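Local coordinates for protein glucose-6-phosphate dehydrogenase (Trypanosoma cruzi, PDB 5AQ1) that catalyses the NADP-dependent oxidation of glucose 6-phosphate, the entry step of the pentose phosphate pathway, and is captured with substrate and NADPH bound, at residues L145-L150 / I178-F183; G157-L162 / N195-L200. One frame throughout, in Å; residues are numbered along the deposited sequence.

Interaction 1 (L145-L150 / I178-F183); sequences LFYLAL and IVEKPF. With NDP (NADPH dihydro-nicotinamide-adenine-dinucleotide phosphate), chain G; BG6 (6-O-phosphono-beta-D-glucopyranose), chain F.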
ATOM      1  N   LEU B 145      33.531  34.470  -9.290  1.00 34.65           N
ATOM      2  CA  LEU B 145      33.051  33.728  -8.121  1.00 34.21           C
ATOM      3  C   LEU B 145      33.751  34.253  -6.871  1.00 34.32           C
ATOM      4  O   LEU B 145      34.968  34.136  -6.742  1.00 34.14           O
ATOM      5  CB  LEU B 145      33.328  32.233  -8.283  1.00 34.72           C
ATOM      6  CG  LEU B 145      32.842  31.312  -7.157  1.00 35.07           C
ATOM      7  CD1 LEU B 145      31.331  31.205  -7.158  1.00 34.64           C
ATOM      8  CD2 LEU B 145      33.457  29.928  -7.295  1.00 36.09           C
ATOM      9  N   PHE B 146      32.979  34.836  -5.959  1.00 34.05           N
ATOM     10  CA  PHE B 146      33.518  35.343  -4.705  1.00 34.40           C
ATOM     11  C   PHE B 146      33.253  34.331  -3.599  1.00 34.38           C
ATOM     12  O   PHE B 146      32.098  34.050  -3.280  1.00 33.25           O
ATOM     13  CB  PHE B 146      32.880  36.688  -4.350  1.00 34.54           C
ATOM     14  CG  PHE B 146      33.204  37.785  -5.325  1.00 34.87           C
ATOM     15  CD1 PHE B 146      34.448  38.395  -5.308  1.00 35.95           C
ATOM     16  CD2 PHE B 146      32.266  38.214  -6.254  1.00 34.72           C
ATOM     17  CE1 PHE B 146      34.756  39.406  -6.203  1.00 36.84           C
ATOM     18  CE2 PHE B 146      32.565  39.225  -7.150  1.00 35.55           C
ATOM     19  CZ  PHE B 146      33.812  39.821  -7.127  1.00 36.45           C
ATOM     20  N   TYR B 147      34.324  33.775  -3.034  1.00 35.30           N
ATOM     21  CA  TYR B 147      34.218  32.864  -1.895  1.00 35.63           C
ATOM     22  C   TYR B 147      34.489  33.643  -0.610  1.00 35.71           C
ATOM     23  O   TYR B 147      35.606  34.110  -0.393  1.00 35.74           O
ATOM     24  CB  TYR B 147      35.210  31.701  -2.025  1.00 36.12           C
ATOM     25  CG  TYR B 147      34.822  30.479  -1.210  1.00 36.72           C
ATOM     26  CD1 TYR B 147      34.740  30.536   0.183  1.00 36.84           C
ATOM     27  CD2 TYR B 147      34.537  29.263  -1.830  1.00 36.92           C
ATOM     28  CE1 TYR B 147      34.383  29.427   0.931  1.00 36.67           C
ATOM     29  CE2 TYR B 147      34.182  28.147  -1.089  1.00 36.93           C
ATOM     30  CZ  TYR B 147      34.104  28.237   0.291  1.00 37.07           C
ATOM     31  OH  TYR B 147      33.752  27.138   1.034  1.00 36.68           O
ATOM     32  N   LEU B 148      33.473  33.763   0.242  1.00 34.56           N
ATOM     33  CA  LEU B 148      33.609  34.506   1.492  1.00 34.93           C
ATOM     34  C   LEU B 148      33.975  33.574   2.639  1.00 34.98           C
ATOM     35  O   LEU B 148      33.103  33.109   3.372  1.00 35.65           O
ATOM     36  CB  LEU B 148      32.325  35.281   1.808  1.00 35.08           C
ATOM     37  CG  LEU B 148      32.191  36.642   1.116  1.00 35.59           C
ATOM     38  CD1 LEU B 148      32.220  36.508  -0.397  1.00 35.90           C
ATOM     39  CD2 LEU B 148      30.915  37.334   1.556  1.00 35.89           C
ATOM     40  N   ALA B 149      35.272  33.306   2.781  1.00 35.33           N
ATOM     41  CA  ALA B 149      35.798  32.492   3.879  1.00 35.68           C
ATOM     42  C   ALA B 149      36.183  33.386   5.056  1.00 36.70           C
ATOM     43  O   ALA B 149      37.344  33.433   5.462  1.00 36.49           O
ATOM     44  CB  ALA B 149      37.001  31.687   3.404  1.00 36.09           C
ATOM     45  N   LEU B 150      35.186  34.081   5.602  1.00 37.66           N
ATOM     46  CA  LEU B 150      35.389  35.144   6.587  1.00 39.09           C
ATOM     47  C   LEU B 150      34.493  34.929   7.810  1.00 40.14           C
ATOM     48  O   LEU B 150      33.509  34.200   7.728  1.00 39.45           O
ATOM     49  CB  LEU B 150      35.035  36.491   5.956  1.00 39.11           C
ATOM     50  CG  LEU B 150      35.834  36.910   4.719  1.00 39.62           C
ATOM     51  CD1 LEU B 150      35.107  38.012   3.965  1.00 39.38           C
ATOM     52  CD2 LEU B 150      37.233  37.360   5.111  1.00 40.61           C
ATOM     53  N   ILE B 178      29.702  32.576  -2.757  1.00 36.29           N
ATOM     54  CA  ILE B 178      29.683  31.439  -1.852  1.00 35.24           C
ATOM     55  C   ILE B 178      29.870  31.969  -0.430  1.00 35.59           C
ATOM     56  O   ILE B 178      30.860  32.644  -0.133  1.00 35.72           O
ATOM     57  CB  ILE B 178      30.757  30.397  -2.216  1.00 35.56           C
ATOM     58  CG1 ILE B 178      30.411  29.742  -3.556  1.00 35.23           C
ATOM     59  CG2 ILE B 178      30.848  29.328  -1.137  1.00 35.72           C
ATOM     60  CD1 ILE B 178      31.536  28.928  -4.163  1.00 35.90           C
ATOM     61  N   VAL B 179      28.909  31.664   0.440  1.00 35.78           N
ATOM     62  CA  VAL B 179      28.891  32.186   1.806  1.00 36.28           C
ATOM     63  C   VAL B 179      28.782  31.043   2.818  1.00 36.57           C
ATOM     64  O   VAL B 179      28.157  30.021   2.541  1.00 37.09           O
ATOM     65  CB  VAL B 179      27.747  33.208   2.003  1.00 36.06           C
ATOM     66  CG1 VAL B 179      27.894  34.356   1.020  1.00 36.51           C
ATOM     67  CG2 VAL B 179      26.384  32.565   1.823  1.00 35.73           C
ATOM     68  N   GLU B 180      29.397  31.229   3.985  1.00 38.02           N
ATOM     69  CA  GLU B 180      29.503  30.177   4.995  1.00 38.24           C
ATOM     70  C   GLU B 180      28.679  30.487   6.242  1.00 38.96           C
ATOM     71  O   GLU B 180      28.367  31.644   6.523  1.00 38.48           O
ATOM     72  CB  GLU B 180      30.968  29.990   5.394  1.00 39.28           C
ATOM     73  CG  GLU B 180      31.844  29.346   4.325  1.00 39.23           C
ATOM     74  CD  GLU B 180      31.760  27.824   4.295  1.00 39.11           C
ATOM     75  OE1 GLU B 180      31.344  27.204   5.303  1.00 39.18           O
ATOM     76  OE2 GLU B 180      32.142  27.245   3.254  1.00 37.78           O
ATOM     77  N   LYS B 181      28.342  29.437   6.989  1.00 40.78           N
ATOM     78  CA  LYS B 181      27.624  29.573   8.260  1.00 41.11           C
ATOM     79  C   LYS B 181      28.600  30.111   9.316  1.00 40.79           C
ATOM     80  O   LYS B 181      29.804  30.047   9.105  1.00 40.97           O
ATOM     81  CB  LYS B 181      27.014  28.223   8.672  1.00 41.35           C
ATOM     82  CG  LYS B 181      27.985  27.199   9.241  1.00 42.40           C
ATOM     83  CD  LYS B 181      27.268  25.881   9.501  1.00 42.53           C
ATOM     84  CE  LYS B 181      28.203  24.816  10.056  1.00 43.68           C
ATOM     85  NZ  LYS B 181      28.448  24.951  11.518  1.00 43.96           N
ATOM     86  N   PRO B 182      28.119  30.639  10.442  1.00 42.22           N
ATOM     87  CA  PRO B 182      26.705  30.700  10.823  1.00 42.27           C
ATOM     88  C   PRO B 182      25.891  31.732  10.052  1.00 40.98           C
ATOM     89  O   PRO B 182      26.423  32.781   9.675  1.00 41.45           O
ATOM     90  CB  PRO B 182      26.771  31.107  12.296  1.00 43.72           C
ATOM     91  CG  PRO B 182      28.012  31.927  12.393  1.00 44.63           C
ATOM     92  CD  PRO B 182      28.987  31.297  11.435  1.00 44.47           C
ATOM     93  N   PHE B 183      24.615  31.423   9.822  1.00 39.52           N
ATOM     94  CA  PHE B 183      23.667  32.377   9.247  1.00 39.61           C
ATOM     95  C   PHE B 183      22.710  32.821  10.353  1.00 40.13           C
ATOM     96  O   PHE B 183      21.585  32.330  10.458  1.00 40.04           O
ATOM     97  CB  PHE B 183      22.892  31.744   8.092  1.00 38.97           C
ATOM     98  CG  PHE B 183      23.767  31.158   7.023  1.00 38.32           C
ATOM     99  CD1 PHE B 183      24.418  31.980   6.117  1.00 38.13           C
ATOM    100  CD2 PHE B 183      23.936  29.784   6.918  1.00 37.45           C
ATOM    101  CE1 PHE B 183      25.224  31.444   5.127  1.00 37.46           C
ATOM    102  CE2 PHE B 183      24.742  29.243   5.931  1.00 36.93           C
ATOM    103  CZ  PHE B 183      25.389  30.072   5.035  1.00 37.10           C
TER
HETATM  104  PA  NDP G 551      39.162  32.386  10.685  1.00 52.73           P
HETATM  105  O1A NDP G 551      38.952  32.716  12.145  1.00 55.93           O
HETATM  106  O2A NDP G 551      40.339  31.518  10.274  1.00 42.40           O
HETATM  107  O5B NDP G 551      39.184  33.782   9.891  1.00 48.67           O
HETATM  108  C5B NDP G 551      39.351  33.790   8.478  1.00 47.75           C
HETATM  109  C4B NDP G 551      40.186  34.988   8.045  1.00 45.10           C
HETATM  110  O4B NDP G 551      39.398  36.168   8.225  1.00 45.59           O
HETATM  111  C3B NDP G 551      41.475  35.191   8.840  1.00 44.83           C
HETATM  112  O3B NDP G 551      42.626  34.622   8.209  1.00 43.15           O
HETATM  113  C2B NDP G 551      41.598  36.694   8.928  1.00 45.36           C
HETATM  114  O2B NDP G 551      42.358  37.179   7.825  1.00 46.33           O
HETATM  115  C1B NDP G 551      40.175  37.211   8.822  1.00 47.61           C
HETATM  116  N9A NDP G 551      39.668  37.582  10.169  1.00 49.29           N
HETATM  117  C8A NDP G 551      39.686  36.824  11.291  1.00 49.23           C
HETATM  118  N7A NDP G 551      39.144  37.498  12.337  1.00 46.49           N
HETATM  119  C5A NDP G 551      38.772  38.709  11.885  1.00 47.53           C
HETATM  120  C6A NDP G 551      38.135  39.916  12.454  1.00 51.89           C
HETATM  121  N6A NDP G 551      37.783  39.949  13.762  1.00 55.12           N
HETATM  122  N1A NDP G 551      37.918  40.974  11.629  1.00 53.75           N
HETATM  123  C2A NDP G 551      38.264  40.952  10.325  1.00 51.27           C
HETATM  124  N3A NDP G 551      38.847  39.883   9.747  1.00 49.14           N
HETATM  125  C4A NDP G 551      39.120  38.760  10.458  1.00 47.71           C
HETATM  126  O3  NDP G 551      37.798  31.779  10.076  1.00 50.97           O
HETATM  127  PN  NDP G 551      37.698  30.303   9.434  1.00 50.83           P
HETATM  128  O1N NDP G 551      38.587  30.191   8.220  1.00 50.43           O
HETATM  129  O2N NDP G 551      37.831  29.295  10.553  1.00 59.42           O
HETATM  130  O5D NDP G 551      36.173  30.295   8.924  1.00 54.89           O
HETATM  131  C5D NDP G 551      35.723  31.145   7.871  1.00 58.84           C
HETATM  132  C4D NDP G 551      34.206  31.049   7.758  1.00 56.62           C
HETATM  133  O4D NDP G 551      33.820  29.702   7.466  1.00 58.51           O
HETATM  134  C3D NDP G 551      33.529  31.426   9.065  1.00 59.87           C
HETATM  135  O3D NDP G 551      32.352  32.198   8.806  1.00 62.96           O
HETATM  136  C2D NDP G 551      33.170  30.099   9.704  1.00 61.22           C
HETATM  137  O2D NDP G 551      32.025  30.210  10.564  1.00 62.01           O
HETATM  138  C1D NDP G 551      32.956  29.194   8.492  1.00 61.48           C
HETATM  139  N1N NDP G 551      33.214  27.781   8.815  1.00 61.78           N
HETATM  140  C2N NDP G 551      34.470  27.309   8.870  1.00 62.28           C
HETATM  141  C3N NDP G 551      34.741  25.980   9.182  1.00 63.09           C
HETATM  142  C7N NDP G 551      36.156  25.477   9.231  1.00 64.82           C
HETATM  143  O7N NDP G 551      36.379  24.330   8.873  1.00 64.91           O
HETATM  144  N7N NDP G 551      37.142  26.267   9.664  1.00 62.56           N
HETATM  145  C4N NDP G 551      33.620  25.011   9.470  1.00 65.27           C
HETATM  146  C5N NDP G 551      32.311  25.648   9.380  1.00 66.96           C
HETATM  147  C6N NDP G 551      32.162  26.990   9.056  1.00 63.25           C
HETATM  148  P2B NDP G 551      43.124  38.595   7.833  1.00 45.71           P
HETATM  149  O1X NDP G 551      43.340  38.946   9.285  1.00 44.26           O
HETATM  150  O2X NDP G 551      44.396  38.256   7.090  1.00 47.05           O
HETATM  151  O3X NDP G 551      42.190  39.540   7.112  1.00 40.67           O
HETATM  152  C1  BG6 F 550      31.387  22.114  10.861  1.00 30.92           C
HETATM  153  C2  BG6 F 550      31.063  22.363  12.333  1.00 29.76           C
HETATM  154  O1  BG6 F 550      30.391  22.716  10.024  1.00 31.30           O
HETATM  155  O5  BG6 F 550      31.423  20.707  10.608  1.00 31.60           O
HETATM  156  C3  BG6 F 550      32.092  21.662  13.204  1.00 30.10           C
HETATM  157  O2  BG6 F 550      31.052  23.767  12.612  1.00 29.50           O
HETATM  158  C4  BG6 F 550      32.099  20.184  12.850  1.00 31.47           C
HETATM  159  O3  BG6 F 550      31.804  21.827  14.597  1.00 29.87           O
HETATM  160  C5  BG6 F 550      32.419  20.018  11.370  1.00 32.13           C
HETATM  161  O4  BG6 F 550      33.061  19.505  13.659  1.00 32.49           O
HETATM  162  C6  BG6 F 550      32.469  18.545  10.974  1.00 32.94           C
HETATM  163  O6  BG6 F 550      32.578  18.409   9.557  1.00 33.63           O
HETATM  164  P   BG6 F 550      32.991  16.994   8.914  1.00 34.65           P
HETATM  165  O1P BG6 F 550      31.990  16.009   9.473  1.00 37.93           O
HETATM  166  O2P BG6 F 550      32.848  17.197   7.431  1.00 37.03           O
HETATM  167  O3P BG6 F 550      34.410  16.792   9.391  1.00 38.15           O

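Interaction 2 (G157-L162 / N195-L200); sequences GVCRGL and NQLKPL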
ATOM      1  N   GLY B 157      29.363  43.945   5.606  1.00 43.02           N
ATOM      2  CA  GLY B 157      30.262  44.971   5.069  1.00 42.61           C
ATOM      3  C   GLY B 157      30.960  44.544   3.791  1.00 42.34           C
ATOM      4  O   GLY B 157      31.105  45.339   2.860  1.00 43.31           O
ATOM      5  N   VAL B 158      31.378  43.282   3.739  1.00 41.82           N
ATOM      6  CA  VAL B 158      32.033  42.729   2.553  1.00 41.98           C
ATOM      7  C   VAL B 158      31.048  42.581   1.404  1.00 41.03           C
ATOM      8  O   VAL B 158      31.386  42.870   0.258  1.00 41.44           O
ATOM      9  CB  VAL B 158      32.684  41.364   2.851  1.00 42.30           C
ATOM     10  CG1 VAL B 158      33.185  40.705   1.572  1.00 42.66           C
ATOM     11  CG2 VAL B 158      33.839  41.545   3.818  1.00 43.53           C
ATOM     12  N   CYS B 159      29.838  42.125   1.712  1.00 39.90           N
ATOM     13  CA  CYS B 159      28.781  42.021   0.712  1.00 39.92           C
ATOM     14  C   CYS B 159      28.428  43.392   0.121  1.00 42.24           C
ATOM     15  O   CYS B 159      28.197  43.509  -1.081  1.00 43.22           O
ATOM     16  CB  CYS B 159      27.536  41.362   1.316  1.00 39.64           C
ATOM     17  SG  CYS B 159      27.746  39.607   1.717  1.00 37.83           S
ATOM     18  N   ARG B 160      28.401  44.425   0.961  1.00 44.05           N
ATOM     19  CA  ARG B 160      28.110  45.783   0.495  1.00 46.46           C
ATOM     20  C   ARG B 160      29.210  46.329  -0.411  1.00 45.85           C
ATOM     21  O   ARG B 160      28.922  46.942  -1.434  1.00 44.65           O
ATOM     22  CB  ARG B 160      27.882  46.732   1.676  1.00 49.77           C
ATOM     23  CG  ARG B 160      26.502  46.590   2.290  1.00 51.87           C
ATOM     24  CD  ARG B 160      26.295  47.505   3.484  1.00 55.42           C
ATOM     25  NE  ARG B 160      25.023  47.201   4.144  1.00 58.40           N
ATOM     26  CZ  ARG B 160      24.686  47.571   5.378  1.00 61.16           C
ATOM     27  NH1 ARG B 160      25.521  48.280   6.134  1.00 63.54           N
ATOM     28  NH2 ARG B 160      23.498  47.223   5.865  1.00 61.00           N
ATOM     29  N   GLY B 161      30.464  46.108  -0.025  1.00 45.98           N
ATOM     30  CA  GLY B 161      31.614  46.544  -0.817  1.00 45.85           C
ATOM     31  C   GLY B 161      31.681  45.872  -2.176  1.00 46.08           C
ATOM     32  O   GLY B 161      31.924  46.529  -3.188  1.00 47.96           O
ATOM     33  N   LEU B 162      31.463  44.557  -2.196  1.00 44.41           N
ATOM     34  CA  LEU B 162      31.456  43.786  -3.440  1.00 43.28           C
ATOM     35  C   LEU B 162      30.322  44.224  -4.362  1.00 43.35           C
ATOM     36  O   LEU B 162      30.537  44.432  -5.554  1.00 42.67           O
ATOM     37  CB  LEU B 162      31.323  42.282  -3.152  1.00 42.05           C
ATOM     38  CG  LEU B 162      32.548  41.578  -2.568  1.00 40.96           C
ATOM     39  CD1 LEU B 162      32.183  40.168  -2.142  1.00 39.43           C
ATOM     40  CD2 LEU B 162      33.701  41.565  -3.562  1.00 41.14           C
ATOM     41  N   ASN B 195      17.623  39.993   5.034  1.00 48.14           N
ATOM     42  CA  ASN B 195      17.090  41.279   4.590  1.00 50.50           C
ATOM     43  C   ASN B 195      18.172  42.291   4.208  1.00 50.49           C
ATOM     44  O   ASN B 195      17.927  43.167   3.380  1.00 51.22           O
ATOM     45  CB  ASN B 195      16.164  41.882   5.655  1.00 52.83           C
ATOM     46  CG  ASN B 195      14.844  41.135   5.779  1.00 54.43           C
ATOM     47  OD1 ASN B 195      14.394  40.478   4.838  1.00 56.00           O
ATOM     48  ND2 ASN B 195      14.214  41.237   6.944  1.00 55.91           N
ATOM     49  N   GLN B 196      19.359  42.175   4.803  1.00 50.04           N
ATOM     50  CA  GLN B 196      20.476  43.059   4.458  1.00 49.87           C
ATOM     51  C   GLN B 196      21.095  42.652   3.130  1.00 48.80           C
ATOM     52  O   GLN B 196      21.674  43.481   2.430  1.00 49.38           O
ATOM     53  CB  GLN B 196      21.564  43.042   5.531  1.00 51.32           C
ATOM     54  CG  GLN B 196      21.051  43.119   6.959  1.00 53.73           C
ATOM     55  CD  GLN B 196      21.820  44.102   7.811  1.00 57.52           C
ATOM     56  OE1 GLN B 196      21.997  45.262   7.431  1.00 60.00           O
ATOM     57  NE2 GLN B 196      22.277  43.649   8.977  1.00 58.67           N
ATOM     58  N   LEU B 197      20.977  41.371   2.799  1.00 47.39           N
ATOM     59  CA  LEU B 197      21.524  40.829   1.565  1.00 48.20           C
ATOM     60  C   LEU B 197      20.592  41.076   0.376  1.00 47.94           C
ATOM     61  O   LEU B 197      21.049  41.179  -0.763  1.00 46.83           O
ATOM     62  CB  LEU B 197      21.766  39.326   1.724  1.00 48.25           C
ATOM     63  CG  LEU B 197      23.027  38.787   1.058  1.00 49.60           C
ATOM     64  CD1 LEU B 197      24.262  39.275   1.800  1.00 51.61           C
ATOM     65  CD2 LEU B 197      22.996  37.268   1.018  1.00 48.77           C
ATOM     66  N   LYS B 198      19.295  41.172   0.656  1.00 50.31           N
ATOM     67  CA  LYS B 198      18.247  41.317  -0.371  1.00 52.23           C
ATOM     68  C   LYS B 198      18.543  42.387  -1.448  1.00 51.35           C
ATOM     69  O   LYS B 198      18.502  42.080  -2.639  1.00 52.94           O
ATOM     70  CB  LYS B 198      16.885  41.595   0.292  1.00 54.93           C
ATOM     71  CG  LYS B 198      15.800  40.577  -0.035  1.00 58.02           C
ATOM     72  CD  LYS B 198      14.613  40.702   0.917  1.00 61.73           C
ATOM     73  CE  LYS B 198      13.587  39.594   0.714  1.00 64.46           C
ATOM     74  NZ  LYS B 198      14.043  38.276   1.242  1.00 65.52           N
ATOM     75  N   PRO B 199      18.841  43.635  -1.039  1.00 49.74           N
ATOM     76  CA  PRO B 199      19.126  44.673  -2.039  1.00 51.11           C
ATOM     77  C   PRO B 199      20.515  44.596  -2.697  1.00 51.54           C
ATOM     78  O   PRO B 199      20.744  45.272  -3.700  1.00 52.06           O
ATOM     79  CB  PRO B 199      19.004  45.970  -1.233  1.00 51.72           C
ATOM     80  CG  PRO B 199      19.380  45.578   0.151  1.00 51.14           C
ATOM     81  CD  PRO B 199      18.866  44.178   0.332  1.00 49.87           C
ATOM     82  N   LEU B 200      21.423  43.793  -2.144  1.00 50.66           N
ATOM     83  CA  LEU B 200      22.798  43.695  -2.649  1.00 49.30           C
ATOM     84  C   LEU B 200      22.955  42.650  -3.756  1.00 49.04           C
ATOM     85  O   LEU B 200      23.687  42.872  -4.721  1.00 47.34           O
ATOM     86  CB  LEU B 200      23.758  43.359  -1.505  1.00 48.06           C
ATOM     87  CG  LEU B 200      23.660  44.221  -0.244  1.00 47.76           C
ATOM     88  CD1 LEU B 200      24.655  43.729   0.793  1.00 47.47           C
ATOM     89  CD2 LEU B 200      23.889  45.692  -0.554  1.00 47.63           C
TER

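Interaction 1 (L145-L150 / I178-F183)
Ile-178 opens the contact by bonding Phe-146 and Leu-148 through its own backbone: its N donates to Phe-146 O at 2.9 Å, and its O accepts from Leu-148 N with an N-H...O angle of 171°. CG2, anti to the backbone N, sits over one face of the Tyr-147 ring, 3.7 Å from the centroid in a CH-pi contact, while CD1 lies between Tyr-147 CD2 and both methyls of Leu-145. On the other face of the sheet, Val-179 CG1 only loosely meets Leu-148 CD2. These neighbouring parallel strands belong to the beta-alpha-beta unit 143-148, 155-165, 175-179 of the Rossmann-type NAD-binding domain, and the cofactor crosses their C-terminal ends. Glu-180 follows; its OE2 accepts from Tyr-147 OH at 2.7 Å and also bonds Tyr-442 OH, so two tyrosine hydroxyls grip this one oxygen, while its CB packs on NADPH O4D. Lys-181 O takes the ribose hydroxyl O2D at 2.7 Å, and Leu-150 O takes O3D at 2.6 Å. Beyond the cofactor, Lys-181 NZ donates to glucose 6-phosphate O2 at 3.1 Å. Pro-182, joined by a cis peptide bond, places CD beside the ribose hydroxyl O2D.

Interaction 2 (G157-L162 / N195-L200)
Cys-159 chi1 (-69°) sets SG beside the backbone N, where it meets Leu-197 CD1 at 3.5 Å; Leu-200, with chi1 -50° and an extended chi2, carries its CD1 to Cys-159 CB at 3.8 Å. These contacts lie in the Rossmann-type NAD-binding domain and join helix 155-165, the connection between strands 143-148 and 175-179, to the C-terminal end of helix 187-197 and the turn that follows it. Residues 198-200 keep helical backbone angles without the regular bonds; Leu-200 N bonds Leu-197 O, three residues back. The Leu-200 methyl CD1 is shared, touching Cys-159 CB and also the aliphatic start of Arg-160, whose CG is 3.7 Å away; CD2 comes up to the same CG from slightly farther. Leu-197 fills in beside it, with CD1 against both the sulfur and Cys-159 CB. The Ser-163 hydroxyl is hydrogen-bonded to Leu-200 O, a polar tie next to this apolar patch. Toward the outer, solvent-facing side, Arg-160 runs extended from CG to NE and brings its guanidinium to the bent side chain of Gln-196. Their planes stand 66° apart; Arg-160 NH2 lies 2.9 Å from Gln-196 OE1, but at an angle too poor for a hydrogen bond.

In the fold
Helix 155-165 ties the two contacts together: it links the strands paired in interaction 1 and supplies one side of interaction 2, whose centre lies about 12 Å from that of interaction 1. Its inner face packs on strand 143-148 and the residues after it. Phe-146 CE1 meets Leu-162 CD2 at 3.6 Å, Leu-150 CD1 meets Val-158 CG2 at 3.8 Å, and Leu-148 CD2 lies 3.9 Å from Cys-159 SG, so this cysteine touches both the sheet and the helix 187-197 region. Interaction 1 reaches both NADPH and glucose 6-phosphate directly; interaction 2 is a layer farther out, with the Cys-159 side chain about 11 Å from the cofactor.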